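Local coordinates for protein ribonucleotide monophosphatase NagD (Escherichia coli, PDB 2C4N) that removes phosphate from ribonucleoside 5'-monophosphates and probably from a broad range of other phosphorylated substrates, using a divalent metal such as magnesium, at residues K4-C8 against A185-A191. Residues are numbered along the deposited sequence; the frame is centred on the assembly and turned at random.
Sequences KNVIC and ALNKMQA
Met-189 lies in the hollow between Asn-5 and Ile-7, two side chains that point from the same face of the strand toward helix 180-189. Its chain runs out extended and then bends at the sulfur (chi3 -78°), which turns the methyl onto Ile-7. CE sits 3.5 Å from CG1 of Ile-7 and also near CB of Asn-5. SD rests 3.9 Å from the carbonyl O of Val-6, the residue between the two bumps.

The Ile-7 bump also reaches the helix. CG1 lies beside the backbone N (chi1 -68°), and the extended arm carries CD1 across. There CD1 packs against the methyl of Ala-185, 3.6 Å from its CB. CD2 of Leu-186 borders the same tip more loosely.

At the other end, the Ala-191 methyl sits over the face of the Asn-5 amide. The approach is tight, with CB of Ala-191 3.1 Å from ND2 of Asn-5. A water bridges the segments here, 2.8 Å from OD1 of Asn-5, with a weak, longer bond to O of Met-189. ND2 makes a weak hydrogen bond to O of Glu-195. Without the amide, as with an alanine here, the Ala-191 methyl would probably lose the flat surface beneath it, and the water its firmer link to the strand.

Gln-190, with positive phi, is the C' residue of a Schellman motif. Ala-191 N bonds Leu-186 O as the chain leaves the helix.

The axes of strand 5-8 and helix 185-189 come within 9.6 Å, their directions 138° apart. This is helix-on-sheet packing in the Rossmann-like HAD core. Strand 5-9 is central in the parallel sheet, between strands 38-42 and 196-200. Met-189 also touches Val-39, and Ala-191 touches Thr-196. Helix 24-33 covers the opposite face through Val-6 and Cys-8, while the strand leads on to the magnesium ligand Asp-9.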
ATOM      1  N   LYS A   4      14.817 -32.394 -18.101  1.00 29.95           N
ATOM      2  CA  LYS A   4      15.116 -33.676 -17.469  1.00 27.49           C
ATOM      3  C   LYS A   4      14.330 -33.848 -16.173  1.00 24.42           C
ATOM      4  O   LYS A   4      14.277 -34.943 -15.616  1.00 22.49           O
ATOM      5  CB  LYS A   4      16.611 -33.774 -17.157  1.00 39.86           C
ATOM      6  CG  LYS A   4      17.524 -33.715 -18.371  1.00 43.27           C
ATOM      7  CD  LYS A   4      18.984 -33.807 -17.948  1.00 46.21           C
ATOM      8  CE  LYS A   4      19.919 -33.766 -19.142  1.00 47.49           C
ATOM      9  NZ  LYS A   4      21.347 -33.823 -18.711  1.00 50.39           N
ATOM     10  N   ASN A   5      13.724 -32.760 -15.700  1.00 23.31           N
ATOM     11  CA  ASN A   5      12.949 -32.771 -14.458  1.00 21.05           C
ATOM     12  C   ASN A   5      11.680 -31.948 -14.657  1.00 20.26           C
ATOM     13  O   ASN A   5      11.648 -31.033 -15.481  1.00 18.62           O
ATOM     14  CB  ASN A   5      13.774 -32.156 -13.325  1.00 23.26           C
ATOM     15  CG  ASN A   5      15.172 -32.737 -13.239  1.00 24.90           C
ATOM     16  OD1 ASN A   5      15.383 -33.803 -12.657  1.00 25.99           O
ATOM     17  ND2 ASN A   5      16.135 -32.040 -13.830  1.00 26.10           N
ATOM     18  N   VAL A   6      10.643 -32.251 -13.886  1.00 18.57           N
ATOM     19  CA  VAL A   6       9.386 -31.532 -14.031  1.00 17.51           C
ATOM     20  C   VAL A   6       8.717 -31.155 -12.718  1.00 17.51           C
ATOM     21  O   VAL A   6       8.548 -31.996 -11.840  1.00 17.14           O
ATOM     22  CB  VAL A   6       8.356 -32.361 -14.841  1.00 20.03           C
ATOM     23  CG1 VAL A   6       7.038 -31.590 -14.954  1.00 19.18           C
ATOM     24  CG2 VAL A   6       8.907 -32.687 -16.228  1.00 19.25           C
ATOM     25  N   ILE A   7       8.357 -29.880 -12.590  1.00 16.65           N
ATOM     26  CA  ILE A   7       7.628 -29.397 -11.425  1.00 16.44           C
ATOM     27  C   ILE A   7       6.265 -29.061 -12.013  1.00 16.85           C
ATOM     28  O   ILE A   7       6.167 -28.262 -12.950  1.00 18.50           O
ATOM     29  CB  ILE A   7       8.220 -28.105 -10.829  1.00 16.63           C
ATOM     30  CG1 ILE A   7       9.586 -28.385 -10.202  1.00 15.86           C
ATOM     31  CG2 ILE A   7       7.269 -27.545  -9.769  1.00 16.82           C
ATOM     32  CD1 ILE A   7      10.264 -27.128  -9.644  1.00 19.25           C
ATOM     33  N   CYS A   8       5.215 -29.680 -11.492  1.00 15.66           N
ATOM     34  CA  CYS A   8       3.890 -29.418 -12.018  1.00 14.67           C
ATOM     35  C   CYS A   8       2.939 -28.968 -10.931  1.00 15.22           C
ATOM     36  O   CYS A   8       2.743 -29.655  -9.926  1.00 17.09           O
ATOM     37  CB  CYS A   8       3.331 -30.667 -12.706  1.00 17.02           C
ATOM     38  SG  CYS A   8       1.744 -30.412 -13.541  1.00 17.85           S
ATOM     39  N   ALA A 185      12.172 -27.242  -4.359  1.00 20.25           N
ATOM     40  CA  ALA A 185      11.643 -28.324  -5.181  1.00 20.88           C
ATOM     41  C   ALA A 185      12.760 -28.956  -6.006  1.00 21.40           C
ATOM     42  O   ALA A 185      12.819 -30.180  -6.153  1.00 20.06           O
ATOM     43  CB  ALA A 185      10.534 -27.797  -6.094  1.00 20.89           C
ATOM     44  N   LEU A 186      13.645 -28.119  -6.547  1.00 21.00           N
ATOM     45  CA  LEU A 186      14.779 -28.605  -7.332  1.00 22.74           C
ATOM     46  C   LEU A 186      15.684 -29.458  -6.450  1.00 23.84           C
ATOM     47  O   LEU A 186      16.146 -30.518  -6.860  1.00 23.30           O
ATOM     48  CB  LEU A 186      15.590 -27.435  -7.909  1.00 19.57           C
ATOM     49  CG  LEU A 186      14.942 -26.562  -8.991  1.00 19.89           C
ATOM     50  CD1 LEU A 186      15.850 -25.378  -9.295  1.00 22.71           C
ATOM     51  CD2 LEU A 186      14.700 -27.379 -10.246  1.00 19.89           C
ATOM     52  N   ASN A 187      15.964 -29.003  -5.251  1.00 23.92           N
ATOM     53  CA  ASN A 187      16.795 -29.748  -4.340  1.00 26.78           C
ATOM     54  C   ASN A 187      16.157 -31.092  -4.032  1.00 26.31           C
ATOM     55  O   ASN A 187      16.823 -32.044  -3.849  1.00 26.30           O
ATOM     56  CB  ASN A 187      17.143 -28.988  -3.028  1.00 33.99           C
ATOM     57  CG  ASN A 187      17.839 -27.608  -3.252  1.00 38.24           C
ATOM     58  OD1 ASN A 187      18.336 -27.315  -4.316  1.00 38.21           O
ATOM     59  ND2 ASN A 187      17.816 -26.769  -2.238  1.00 38.48           N
ATOM     60  N   LYS A 188      14.845 -31.127  -3.957  1.00 27.56           N
ATOM     61  CA  LYS A 188      14.124 -32.371  -3.695  1.00 27.94           C
ATOM     62  C   LYS A 188      14.376 -33.370  -4.821  1.00 28.08           C
ATOM     63  O   LYS A 188      14.417 -34.575  -4.593  1.00 27.82           O
ATOM     64  CB  LYS A 188      12.618 -32.089  -3.552  1.00 28.98           C
ATOM     65  CG  LYS A 188      11.727 -33.327  -3.437  1.00 29.58           C
ATOM     66  CD  LYS A 188      10.272 -32.920  -3.153  1.00 32.84           C
ATOM     67  CE  LYS A 188       9.272 -34.068  -3.347  1.00 31.76           C
ATOM     68  NZ  LYS A 188       9.410 -35.163  -2.352  1.00 33.12           N
ATOM     69  N   MET A 189      14.551 -32.862  -6.037  1.00 25.42           N
ATOM     70  CA  MET A 189      14.812 -33.718  -7.191  1.00 26.16           C
ATOM     71  C   MET A 189      16.304 -33.784  -7.506  1.00 26.97           C
ATOM     72  O   MET A 189      16.712 -34.496  -8.426  1.00 26.58           O
ATOM     73  CB  MET A 189      14.089 -33.198  -8.439  1.00 25.32           C
ATOM     74  CG  MET A 189      12.579 -33.119  -8.335  1.00 24.48           C
ATOM     75  SD  MET A 189      11.845 -32.579  -9.897  1.00 25.04           S
ATOM     76  CE  MET A 189      12.147 -30.796  -9.835  1.00 23.16           C
ATOM     77  N   GLN A 190      17.106 -33.034  -6.755  1.00 28.94           N
ATOM     78  CA  GLN A 190      18.545 -32.987  -6.993  1.00 31.10           C
ATOM     79  C   GLN A 190      18.722 -32.565  -8.449  1.00 30.84           C
ATOM     80  O   GLN A 190      19.548 -33.113  -9.181  1.00 30.21           O
ATOM     81  CB  GLN A 190      19.173 -34.365  -6.767  1.00 48.02           C
ATOM     82  CG  GLN A 190      18.961 -34.922  -5.369  1.00 52.97           C
ATOM     83  CD  GLN A 190      19.436 -36.358  -5.239  1.00 56.90           C
ATOM     84  OE1 GLN A 190      20.602 -36.666  -5.494  1.00 58.23           O
ATOM     85  NE2 GLN A 190      18.531 -37.247  -4.846  1.00 58.73           N
ATOM     86  N   ALA A 191      17.932 -31.577  -8.858  1.00 27.82           N
ATOM     87  CA  ALA A 191      17.959 -31.093 -10.230  1.00 26.65           C
ATOM     88  C   ALA A 191      18.453 -29.664 -10.357  1.00 25.60           C
ATOM     89  O   ALA A 191      18.441 -28.897  -9.388  1.00 24.58           O
ATOM     90  CB  ALA A 191      16.570 -31.200 -10.829  1.00 25.74           C
TER
HETATM   91  O   HOH W   1      17.753 -34.732 -11.571  1.00 43.38           O